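Local atomic coordinates of CRISPR pre-crRNA endoribonuclease Cas5d (Mannheimia succiniciproducens, PDB entry 3KG4), a protein that cleaves precursor CRISPR RNA as a metal-independent endoribonuclease, supplying the guide RNAs of an adaptive defence against viruses and plasmids. Residues Y30-S36 with L188-D194; I55-L61 with A115-H121; S182-R186 with A208-G213. All coordinates share one frame. Residues are numbered along the deposited sequence.

Contact 1: residues Y30-S36 with L188-D194; sequences YDVITPS and LGWMLHD
An irregular loop, Tyr30-Thr34, extended except at Asp31 (-70/-24), runs into a helix at Pro35 and lies over residues 188-194, an edge strand turning at Trp190; CA atoms approach to 5.4 Å at Pro35-His193 and 4.7 Å at Ser36-Asp194. The main bump is Met191 (m, t, p), whose CE enters the hollow between Tyr30, Val32 and Thr34: it lies 4.0 Å from the Tyr30 ring centroid, over the face, a CH-pi contact, and 3.6 Å from Thr34 CG2; Met191 SD, 4.9 Å from the centroid and oblique, adds a Met-aromatic contact. Val32 CG2 fits between Met191 SD (3.8 Å) and Leu188 CD1 (3.9 Å). Thr34 (p) is the N-cap of helix 35-45, its OG1 bonded to Ala37 N, setting the helix start against the end strand of the main antiparallel sheet. Pro35 CB presses on His193 O at 3.3 Å. In two hydrogen bonds Leu192 N donates to Tyr30 OH (3.1 Å) and Ser36 OG to Asp194 OD2 (2.9 Å); Asp194 OD1 pairs with Arg39.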
loop_
_atom_site.group_PDB
_atom_site.type_symbol
_atom_site.label_atom_id
_atom_site.label_comp_id
_atom_site.label_asym_id
_atom_site.label_seq_id
_atom_site.Cartn_x
_atom_site.Cartn_y
_atom_site.Cartn_z
ATOM N N TYR A 30 4.447 -10.810 -5.220
ATOM C CA TYR A 30 3.784 -10.136 -6.286
ATOM C C TYR A 30 4.714 -9.064 -6.844
ATOM O O TYR A 30 5.728 -8.706 -6.217
ATOM C CB TYR A 30 2.558 -9.486 -5.764
ATOM C CG TYR A 30 1.345 -10.335 -5.587
ATOM C CD1 TYR A 30 0.722 -10.941 -6.684
ATOM C CD2 TYR A 30 0.742 -10.440 -4.359
ATOM C CE1 TYR A 30 -0.449 -11.674 -6.530
ATOM C CE2 TYR A 30 -0.429 -11.176 -4.190
ATOM C CZ TYR A 30 -1.011 -11.784 -5.292
ATOM O OH TYR A 30 -2.177 -12.498 -5.168
ATOM N N ASP A 31 4.381 -8.572 -8.030
ATOM C CA ASP A 31 5.188 -7.563 -8.711
ATOM C C ASP A 31 5.143 -6.199 -8.064
ATOM O O ASP A 31 6.079 -5.419 -8.252
ATOM C CB ASP A 31 4.735 -7.387 -10.188
ATOM C CG ASP A 31 4.999 -8.582 -11.034
ATOM O OD1 ASP A 31 5.411 -9.634 -10.505
ATOM O OD2 ASP A 31 4.848 -8.460 -12.287
ATOM N N VAL A 32 4.081 -5.925 -7.319
ATOM C CA VAL A 32 3.866 -4.637 -6.658
ATOM C C VAL A 32 3.117 -4.889 -5.345
ATOM O O VAL A 32 2.566 -5.971 -5.090
ATOM C CB VAL A 32 2.985 -3.686 -7.526
ATOM C CG1 VAL A 32 3.630 -3.444 -8.967
ATOM C CG2 VAL A 32 1.578 -4.266 -7.711
ATOM N N ILE A 33 3.049 -3.836 -4.548
ATOM C CA ILE A 33 2.265 -3.854 -3.336
ATOM C C ILE A 33 0.760 -4.086 -3.576
ATOM O O ILE A 33 0.157 -3.578 -4.542
ATOM C CB ILE A 33 2.553 -2.535 -2.517
ATOM C CG1 ILE A 33 1.935 -2.625 -1.115
ATOM C CG2 ILE A 33 1.979 -1.338 -3.259
ATOM C CD1 ILE A 33 2.490 -1.612 -0.115
ATOM N N THR A 34 0.165 -4.910 -2.716
ATOM C CA THR A 34 -1.240 -5.175 -2.727
ATOM C C THR A 34 -1.964 -4.074 -1.966
ATOM O O THR A 34 -1.357 -3.422 -1.116
ATOM C CB THR A 34 -1.550 -6.519 -2.024
ATOM O OG1 THR A 34 -0.973 -6.497 -0.698
ATOM C CG2 THR A 34 -0.941 -7.715 -2.836
ATOM N N PRO A 35 -3.271 -3.878 -2.247
ATOM C CA PRO A 35 -4.108 -2.993 -1.455
ATOM C C PRO A 35 -4.054 -3.406 0.025
ATOM O O PRO A 35 -3.981 -2.561 0.897
ATOM C CB PRO A 35 -5.498 -3.249 -2.022
ATOM C CG PRO A 35 -5.195 -3.623 -3.522
ATOM C CD PRO A 35 -3.964 -4.405 -3.441
ATOM N N SER A 36 -4.088 -4.726 0.267
ATOM C CA SER A 36 -4.022 -5.311 1.610
ATOM C C SER A 36 -2.795 -4.822 2.389
ATOM O O SER A 36 -2.912 -4.313 3.519
ATOM C CB SER A 36 -4.017 -6.848 1.484
ATOM O OG SER A 36 -4.246 -7.436 2.739
ATOM N N LEU A 188 -0.909 -6.660 -14.654
ATOM C CA LEU A 188 -0.302 -7.448 -13.561
ATOM C C LEU A 188 -1.096 -8.721 -13.265
ATOM O O LEU A 188 -0.667 -9.540 -12.480
ATOM C CB LEU A 188 -0.190 -6.562 -12.295
ATOM C CG LEU A 188 0.792 -5.391 -12.514
ATOM C CD1 LEU A 188 0.688 -4.350 -11.465
ATOM C CD2 LEU A 188 2.208 -5.917 -12.592
ATOM N N GLY A 189 -2.272 -8.885 -13.866
ATOM C CA GLY A 189 -3.051 -10.109 -13.643
ATOM C C GLY A 189 -3.854 -10.023 -12.340
ATOM O O GLY A 189 -4.050 -8.944 -11.767
ATOM N N TRP A 190 -4.320 -11.171 -11.881
ATOM C CA TRP A 190 -5.179 -11.229 -10.701
ATOM C C TRP A 190 -4.319 -11.138 -9.445
ATOM O O TRP A 190 -3.288 -11.792 -9.340
ATOM C CB TRP A 190 -5.993 -12.510 -10.732
ATOM C CG TRP A 190 -6.967 -12.531 -11.837
ATOM C CD1 TRP A 190 -6.892 -13.257 -13.011
ATOM C CD2 TRP A 190 -8.168 -11.777 -11.913
ATOM N NE1 TRP A 190 -7.993 -12.961 -13.813
ATOM C CE2 TRP A 190 -8.780 -12.068 -13.157
ATOM C CE3 TRP A 190 -8.812 -10.889 -11.041
ATOM C CZ2 TRP A 190 -9.984 -11.522 -13.518
ATOM C CZ3 TRP A 190 -9.981 -10.341 -11.410
ATOM C CH2 TRP A 190 -10.571 -10.658 -12.646
ATOM N N MET A 191 -4.688 -10.263 -8.531
ATOM C CA MET A 191 -3.858 -10.042 -7.341
ATOM C C MET A 191 -4.816 -9.963 -6.181
ATOM O O MET A 191 -5.953 -9.523 -6.346
ATOM C CB MET A 191 -3.098 -8.697 -7.402
ATOM C CG MET A 191 -1.935 -8.581 -8.392
ATOM S SD MET A 191 -0.822 -7.132 -8.244
ATOM C CE MET A 191 -0.499 -7.203 -6.390
ATOM N N LEU A 192 -4.338 -10.329 -4.994
ATOM C CA LEU A 192 -5.117 -10.140 -3.787
ATOM C C LEU A 192 -5.492 -8.691 -3.648
ATOM O O LEU A 192 -4.615 -7.844 -3.788
ATOM C CB LEU A 192 -4.260 -10.533 -2.585
ATOM C CG LEU A 192 -5.011 -10.441 -1.254
ATOM C CD1 LEU A 192 -6.008 -11.611 -1.229
ATOM C CD2 LEU A 192 -3.972 -10.506 -0.111
ATOM N N HIS A 193 -6.786 -8.412 -3.444
ATOM C CA HIS A 193 -7.253 -7.097 -3.070
ATOM C C HIS A 193 -7.156 -7.037 -1.510
ATOM O O HIS A 193 -6.411 -6.242 -0.939
ATOM C CB HIS A 193 -8.680 -6.900 -3.540
ATOM C CG HIS A 193 -9.196 -5.497 -3.419
ATOM N ND1 HIS A 193 -8.869 -4.663 -2.370
ATOM C CD2 HIS A 193 -10.040 -4.788 -4.205
ATOM C CE1 HIS A 193 -9.454 -3.489 -2.532
ATOM N NE2 HIS A 193 -10.185 -3.540 -3.633
ATOM N N ASP A 194 -7.909 -7.882 -0.832
ATOM C CA ASP A 194 -7.810 -7.960 0.643
ATOM C C ASP A 194 -8.503 -9.227 1.123
ATOM O O ASP A 194 -9.090 -9.931 0.331
ATOM C CB ASP A 194 -8.456 -6.707 1.290
ATOM C CG ASP A 194 -7.632 -6.123 2.457
ATOM O OD1 ASP A 194 -7.587 -4.857 2.561
ATOM O OD2 ASP A 194 -7.030 -6.920 3.245
#

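Contact 2: residues I55-L61 with A115-H121; sequences IDKIYVL and AYVIEAH
Tyr59 (m) lays its ring beside Val117, CD2 to CB 3.6 Å, and its OH donates to Glu119 OE1 at 2.8 Å, an oxygen that also pairs with Arg8. The strands run antiparallel, axes 4.5 Å apart at 164°. Tyr59-Val117 is a hydrogen-bonded pair (Tyr59 N to Val117 O 2.8 Å, Val117 N to Tyr59 O 3.0 Å); Ile58-Ile118 and Val60-Tyr116 are non-hydrogen-bonded. Leu61 N to Ala115 O, 3.0 Å, extends the pairing. Lys57 is all but fully extended beyond chi1, and water 1 joins its NZ (3.0 Å) to Glu119 OE2 (2.6 Å). On the reverse face Ile55 CD1 meets Ile118 CG2 at 3.9 Å and Ala120 CB at 4.0 Å, beneath Ala38 and Leu42 of helix 35-45. Asp56 N and Lys57 N both reach Glu119 O (2.8 and 3.1 Å); Asp56 OD2 accepts a hydrogen bond from His121 ND1 at 2.7 Å. Two residues opposite one, with Asp56 at phi/psi -106/-46, define a classic beta bulge inside the central antiparallel sheet of this Cas5 fold.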
loop_
_atom_site.group_PDB
_atom_site.type_symbol
_atom_site.label_atom_id
_atom_site.label_comp_id
_atom_site.label_asym_id
_atom_site.label_seq_id
_atom_site.Cartn_x
_atom_site.Cartn_y
_atom_site.Cartn_z
ATOM N N ILE A 55 -8.025 1.916 -0.132
ATOM C CA ILE A 55 -6.967 2.251 -1.079
ATOM C C ILE A 55 -7.630 2.618 -2.410
ATOM O O ILE A 55 -8.484 1.867 -2.924
ATOM C CB ILE A 55 -5.967 1.104 -1.279
ATOM C CG1 ILE A 55 -5.414 0.608 0.066
ATOM C CG2 ILE A 55 -4.755 1.543 -2.110
ATOM C CD1 ILE A 55 -4.818 1.695 0.931
ATOM N N ASP A 56 -7.224 3.753 -2.963
ATOM C CA ASP A 56 -7.763 4.234 -4.248
ATOM C C ASP A 56 -6.773 4.057 -5.395
ATOM O O ASP A 56 -7.151 3.643 -6.512
ATOM C CB ASP A 56 -8.174 5.695 -4.123
ATOM C CG ASP A 56 -9.242 5.899 -3.091
ATOM O OD1 ASP A 56 -10.283 5.228 -3.189
ATOM O OD2 ASP A 56 -9.022 6.713 -2.154
ATOM N N LYS A 57 -5.539 4.431 -5.178
ATOM C CA LYS A 57 -4.536 4.319 -6.234
ATOM C C LYS A 57 -3.213 3.854 -5.641
ATOM O O LYS A 57 -2.867 4.216 -4.531
ATOM C CB LYS A 57 -4.344 5.670 -6.949
ATOM C CG LYS A 57 -5.588 6.196 -7.706
ATOM C CD LYS A 57 -5.291 7.539 -8.334
ATOM C CE LYS A 57 -6.423 8.056 -9.275
ATOM N NZ LYS A 57 -5.953 9.429 -9.704
ATOM N N ILE A 58 -2.455 3.093 -6.404
ATOM C CA ILE A 58 -1.083 2.776 -6.063
ATOM C C ILE A 58 -0.215 3.230 -7.223
ATOM O O ILE A 58 -0.331 2.693 -8.325
ATOM C CB ILE A 58 -0.889 1.220 -5.850
ATOM C CG1 ILE A 58 -1.743 0.734 -4.663
ATOM C CG2 ILE A 58 0.568 0.903 -5.706
ATOM C CD1 ILE A 58 -2.024 -0.801 -4.673
ATOM N N TYR A 59 0.654 4.199 -6.970
ATOM C CA TYR A 59 1.646 4.642 -7.933
ATOM C C TYR A 59 2.917 3.847 -7.767
ATOM O O TYR A 59 3.489 3.816 -6.678
ATOM C CB TYR A 59 1.990 6.104 -7.715
ATOM C CG TYR A 59 0.852 7.062 -7.859
ATOM C CD1 TYR A 59 0.678 7.815 -9.022
ATOM C CD2 TYR A 59 -0.072 7.221 -6.833
ATOM C CE1 TYR A 59 -0.384 8.745 -9.113
ATOM C CE2 TYR A 59 -1.124 8.098 -6.931
ATOM C CZ TYR A 59 -1.265 8.883 -8.051
ATOM O OH TYR A 59 -2.331 9.769 -8.070
ATOM N N VAL A 60 3.384 3.240 -8.849
ATOM C CA VAL A 60 4.575 2.413 -8.840
ATOM C C VAL A 60 5.707 3.188 -9.466
ATOM O O VAL A 60 5.664 3.479 -10.667
ATOM C CB VAL A 60 4.397 1.118 -9.653
ATOM C CG1 VAL A 60 5.669 0.309 -9.608
ATOM C CG2 VAL A 60 3.257 0.329 -9.111
ATOM N N LEU A 61 6.737 3.468 -8.665
ATOM C CA LEU A 61 7.771 4.462 -9.006
ATOM C C LEU A 61 9.056 3.872 -9.560
ATOM O O LEU A 61 9.789 4.547 -10.281
ATOM C CB LEU A 61 8.110 5.303 -7.763
ATOM C CG LEU A 61 6.928 6.016 -7.122
ATOM C CD1 LEU A 61 7.389 6.834 -5.919
ATOM C CD2 LEU A 61 6.252 6.894 -8.173
ATOM N N ALA A 115 9.545 1.655 -4.459
ATOM C CA ALA A 115 8.919 2.860 -3.943
ATOM C C ALA A 115 7.562 3.052 -4.564
ATOM O O ALA A 115 7.375 2.883 -5.787
ATOM C CB ALA A 115 9.806 4.068 -4.218
ATOM N N TYR A 116 6.617 3.451 -3.729
ATOM C CA TYR A 116 5.262 3.675 -4.164
ATOM C C TYR A 116 4.700 4.971 -3.598
ATOM O O TYR A 116 5.203 5.479 -2.598
ATOM C CB TYR A 116 4.339 2.539 -3.733
ATOM C CG TYR A 116 4.897 1.143 -4.003
ATOM C CD1 TYR A 116 4.754 0.540 -5.255
ATOM C CD2 TYR A 116 5.569 0.437 -3.018
ATOM C CE1 TYR A 116 5.279 -0.690 -5.495
ATOM C CE2 TYR A 116 6.100 -0.834 -3.282
ATOM C CZ TYR A 116 5.925 -1.390 -4.509
ATOM O OH TYR A 116 6.457 -2.633 -4.803
ATOM N N VAL A 117 3.618 5.431 -4.202
ATOM C CA VAL A 117 2.677 6.319 -3.519
ATOM C C VAL A 117 1.377 5.578 -3.351
ATOM O O VAL A 117 0.843 4.964 -4.312
ATOM C CB VAL A 117 2.416 7.654 -4.282
ATOM C CG1 VAL A 117 1.463 8.543 -3.483
ATOM C CG2 VAL A 117 3.729 8.349 -4.476
ATOM N N ILE A 118 0.863 5.640 -2.127
ATOM C CA ILE A 118 -0.444 5.104 -1.771
ATOM C C ILE A 118 -1.411 6.250 -1.617
ATOM O O ILE A 118 -1.167 7.182 -0.812
ATOM C CB ILE A 118 -0.378 4.385 -0.428
ATOM C CG1 ILE A 118 0.690 3.290 -0.463
ATOM C CG2 ILE A 118 -1.768 3.885 -0.028
ATOM C CD1 ILE A 118 0.587 2.351 -1.674
ATOM N N GLU A 119 -2.484 6.202 -2.398
ATOM C CA GLU A 119 -3.521 7.200 -2.332
ATOM C C GLU A 119 -4.760 6.526 -1.777
ATOM O O GLU A 119 -5.173 5.507 -2.306
ATOM C CB GLU A 119 -3.787 7.766 -3.722
ATOM C CG GLU A 119 -4.704 8.935 -3.728
ATOM C CD GLU A 119 -4.716 9.617 -5.132
ATOM O OE1 GLU A 119 -3.664 10.085 -5.596
ATOM O OE2 GLU A 119 -5.801 9.676 -5.737
ATOM N N ALA A 120 -5.344 7.106 -0.734
ATOM C CA ALA A 120 -6.378 6.472 0.065
ATOM C C ALA A 120 -7.317 7.498 0.680
ATOM O O ALA A 120 -6.966 8.700 0.792
ATOM C CB ALA A 120 -5.711 5.608 1.237
ATOM N N HIS A 121 -8.473 7.024 1.113
ATOM C CA HIS A 121 -9.359 7.827 1.934
ATOM C C HIS A 121 -9.904 6.977 3.091
ATOM O O HIS A 121 -9.735 5.733 3.122
ATOM C CB HIS A 121 -10.496 8.410 1.071
ATOM C CG HIS A 121 -11.438 7.389 0.530
ATOM N ND1 HIS A 121 -11.206 6.682 -0.635
ATOM C CD2 HIS A 121 -12.625 6.957 0.996
ATOM C CE1 HIS A 121 -12.214 5.852 -0.846
ATOM N NE2 HIS A 121 -13.076 5.990 0.144
HETATM O O HOH W 1 -5.458 11.495 -7.534
#

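Contact 3: residues S182-R186 with A208-G213; sequences SEFNR and AELKNG
Ala208 begins the second segment at the far end of the pairing and directs its backbone to Leu188 and Gly189 rather than to residues 182-186. Glu209 brings its CA to 3.7 Å from Arg186 O. Leu210 makes the one beta bridge, an antiparallel hydrogen-bonded pair with Arg186 (CA-CA 5.0 Å): Leu210 N donates to Arg186 O at 2.9 Å, and Leu210 O accepts Arg186 N at 3.1 Å. The same carbonyl O receives Asn185 CA at 3.3 Å in a CA-H...O contact, and Leu210 CD2 lies 3.8 Å from Glu183 O. This is the start of edge strand 186-195 being laid against strand 203-211 in the main antiparallel sheet. The Arg186 guanidinium leads off to a salt bridge with Asp31. Lys211 places its CA 3.4 Å from Asn185 OD1. Asn212 then leaves the strand with left-handed backbone angles (46/53); its N donates to Asn185 OD1 (m) at 2.9 Å, and its CA stands 3.6 Å from the Phe184 ring centroid, 25° off the normal, a CH-pi contact over the face. Gly213, also at positive phi (76/4), donates N to Phe184 O at 2.9 Å; a CB there would fall 3.0 Å from Phe184 CE1.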
loop_
_atom_site.group_PDB
_atom_site.type_symbol
_atom_site.label_atom_id
_atom_site.label_comp_id
_atom_site.label_asym_id
_atom_site.label_seq_id
_atom_site.Cartn_x
_atom_site.Cartn_y
_atom_site.Cartn_z
ATOM N N SER A 182 8.230 1.511 -21.498
ATOM C CA SER A 182 7.651 0.185 -21.728
ATOM C C SER A 182 7.275 -0.649 -20.476
ATOM O O SER A 182 6.876 -1.813 -20.611
ATOM C CB SER A 182 8.673 -0.618 -22.538
ATOM O OG SER A 182 9.927 -0.700 -21.853
ATOM N N GLU A 183 7.452 -0.103 -19.270
ATOM C CA GLU A 183 6.992 -0.759 -18.013
ATOM C C GLU A 183 5.897 0.087 -17.337
ATOM O O GLU A 183 5.319 -0.297 -16.329
ATOM C CB GLU A 183 8.176 -0.947 -17.061
ATOM C CG GLU A 183 7.910 -1.812 -15.824
ATOM C CD GLU A 183 9.176 -1.993 -14.977
ATOM O OE1 GLU A 183 10.185 -1.251 -15.169
ATOM O OE2 GLU A 183 9.161 -2.871 -14.111
ATOM N N PHE A 184 5.613 1.222 -17.948
ATOM C CA PHE A 184 4.634 2.166 -17.502
ATOM C C PHE A 184 3.201 1.589 -17.594
ATOM O O PHE A 184 2.299 2.021 -16.895
ATOM C CB PHE A 184 4.794 3.398 -18.411
ATOM C CG PHE A 184 4.547 4.713 -17.735
ATOM C CD1 PHE A 184 5.091 4.997 -16.492
ATOM C CD2 PHE A 184 3.779 5.680 -18.360
ATOM C CE1 PHE A 184 4.868 6.203 -15.877
ATOM C CE2 PHE A 184 3.543 6.900 -17.747
ATOM C CZ PHE A 184 4.091 7.155 -16.493
ATOM N N ASN A 185 3.004 0.650 -18.513
ATOM C CA ASN A 185 1.701 0.083 -18.796
ATOM C C ASN A 185 1.892 -1.412 -18.822
ATOM O O ASN A 185 2.705 -1.913 -19.612
ATOM C CB ASN A 185 1.169 0.600 -20.127
ATOM C CG ASN A 185 0.834 2.077 -20.090
ATOM O OD1 ASN A 185 -0.165 2.483 -19.507
ATOM N ND2 ASN A 185 1.658 2.895 -20.757
ATOM N N ARG A 186 1.234 -2.107 -17.883
ATOM C CA ARG A 186 1.426 -3.541 -17.676
ATOM C C ARG A 186 0.172 -4.181 -17.067
ATOM O O ARG A 186 -0.353 -3.683 -16.098
ATOM C CB ARG A 186 2.578 -3.843 -16.720
ATOM C CG ARG A 186 2.870 -5.315 -16.625
ATOM C CD ARG A 186 3.875 -5.689 -15.528
ATOM N NE ARG A 186 5.237 -5.458 -15.956
ATOM C CZ ARG A 186 6.319 -5.986 -15.392
ATOM N NH1 ARG A 186 6.211 -6.811 -14.353
ATOM N NH2 ARG A 186 7.520 -5.695 -15.891
ATOM N N ALA A 208 -5.381 -6.311 -11.509
ATOM C CA ALA A 208 -4.471 -5.215 -11.297
ATOM C C ALA A 208 -3.878 -4.772 -12.624
ATOM O O ALA A 208 -3.240 -5.565 -13.287
ATOM C CB ALA A 208 -3.351 -5.639 -10.368
ATOM N N GLU A 209 -4.060 -3.498 -12.976
ATOM C CA GLU A 209 -3.493 -2.979 -14.227
ATOM C C GLU A 209 -2.772 -1.677 -13.964
ATOM O O GLU A 209 -3.339 -0.744 -13.381
ATOM C CB GLU A 209 -4.552 -2.775 -15.278
ATOM C CG GLU A 209 -3.921 -2.104 -16.514
ATOM C CD GLU A 209 -4.835 -2.032 -17.710
ATOM O OE1 GLU A 209 -6.049 -2.307 -17.560
ATOM O OE2 GLU A 209 -4.308 -1.681 -18.801
ATOM N N LEU A 210 -1.518 -1.656 -14.366
ATOM C CA LEU A 210 -0.680 -0.475 -14.293
ATOM C C LEU A 210 -0.971 0.360 -15.548
ATOM O O LEU A 210 -0.754 -0.103 -16.662
ATOM C CB LEU A 210 0.761 -0.949 -14.272
ATOM C CG LEU A 210 1.905 -0.179 -13.693
ATOM C CD1 LEU A 210 1.573 0.647 -12.402
ATOM C CD2 LEU A 210 2.984 -1.208 -13.440
ATOM N N LYS A 211 -1.510 1.544 -15.376
ATOM C CA LYS A 211 -1.778 2.435 -16.525
ATOM C C LYS A 211 -1.075 3.740 -16.243
ATOM O O LYS A 211 -1.374 4.418 -15.269
ATOM C CB LYS A 211 -3.259 2.685 -16.721
ATOM C CG LYS A 211 -4.071 1.468 -17.003
ATOM C CD LYS A 211 -5.584 1.791 -17.098
ATOM C CE LYS A 211 -5.977 2.367 -18.479
ATOM N NZ LYS A 211 -7.488 2.579 -18.661
ATOM N N ASN A 212 -0.103 4.056 -17.083
ATOM C CA ASN A 212 0.757 5.199 -16.862
ATOM C C ASN A 212 1.259 5.289 -15.422
ATOM O O ASN A 212 1.169 6.323 -14.775
ATOM C CB ASN A 212 0.028 6.459 -17.290
ATOM C CG ASN A 212 -0.249 6.453 -18.779
ATOM O OD1 ASN A 212 0.641 6.151 -19.564
ATOM N ND2 ASN A 212 -1.476 6.696 -19.156
ATOM N N GLY A 213 1.830 4.192 -14.976
ATOM C CA GLY A 213 2.474 4.089 -13.689
ATOM C C GLY A 213 1.544 3.978 -12.507
ATOM O O GLY A 213 2.022 3.982 -11.367
#

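In the fold
All three contacts reach one seven-stranded antiparallel sheet. Contact 2 pairs strands 51-60 and 114-124 near its middle, contact 3 lays the loop leading into edge strand 186-195, with that strand's first residue, against the end of strand 203-211, and contact 1 sets the start of helix 35-45 on the same edge strand. Their centres lie 12 to 14 Å apart. Along the chain contact 2 is nested within contact 1 and precedes contact 3, while contacts 1 and 3 alternate. They touch directly: Ile33 O packs on Ile58 CD1 at 3.5 Å, Met191 SD on Ala208 CB at 3.6 Å and Val60 CG2 on Leu210 CD1 at 3.7 Å. Early and late parts of the chain thus join in one compact unit.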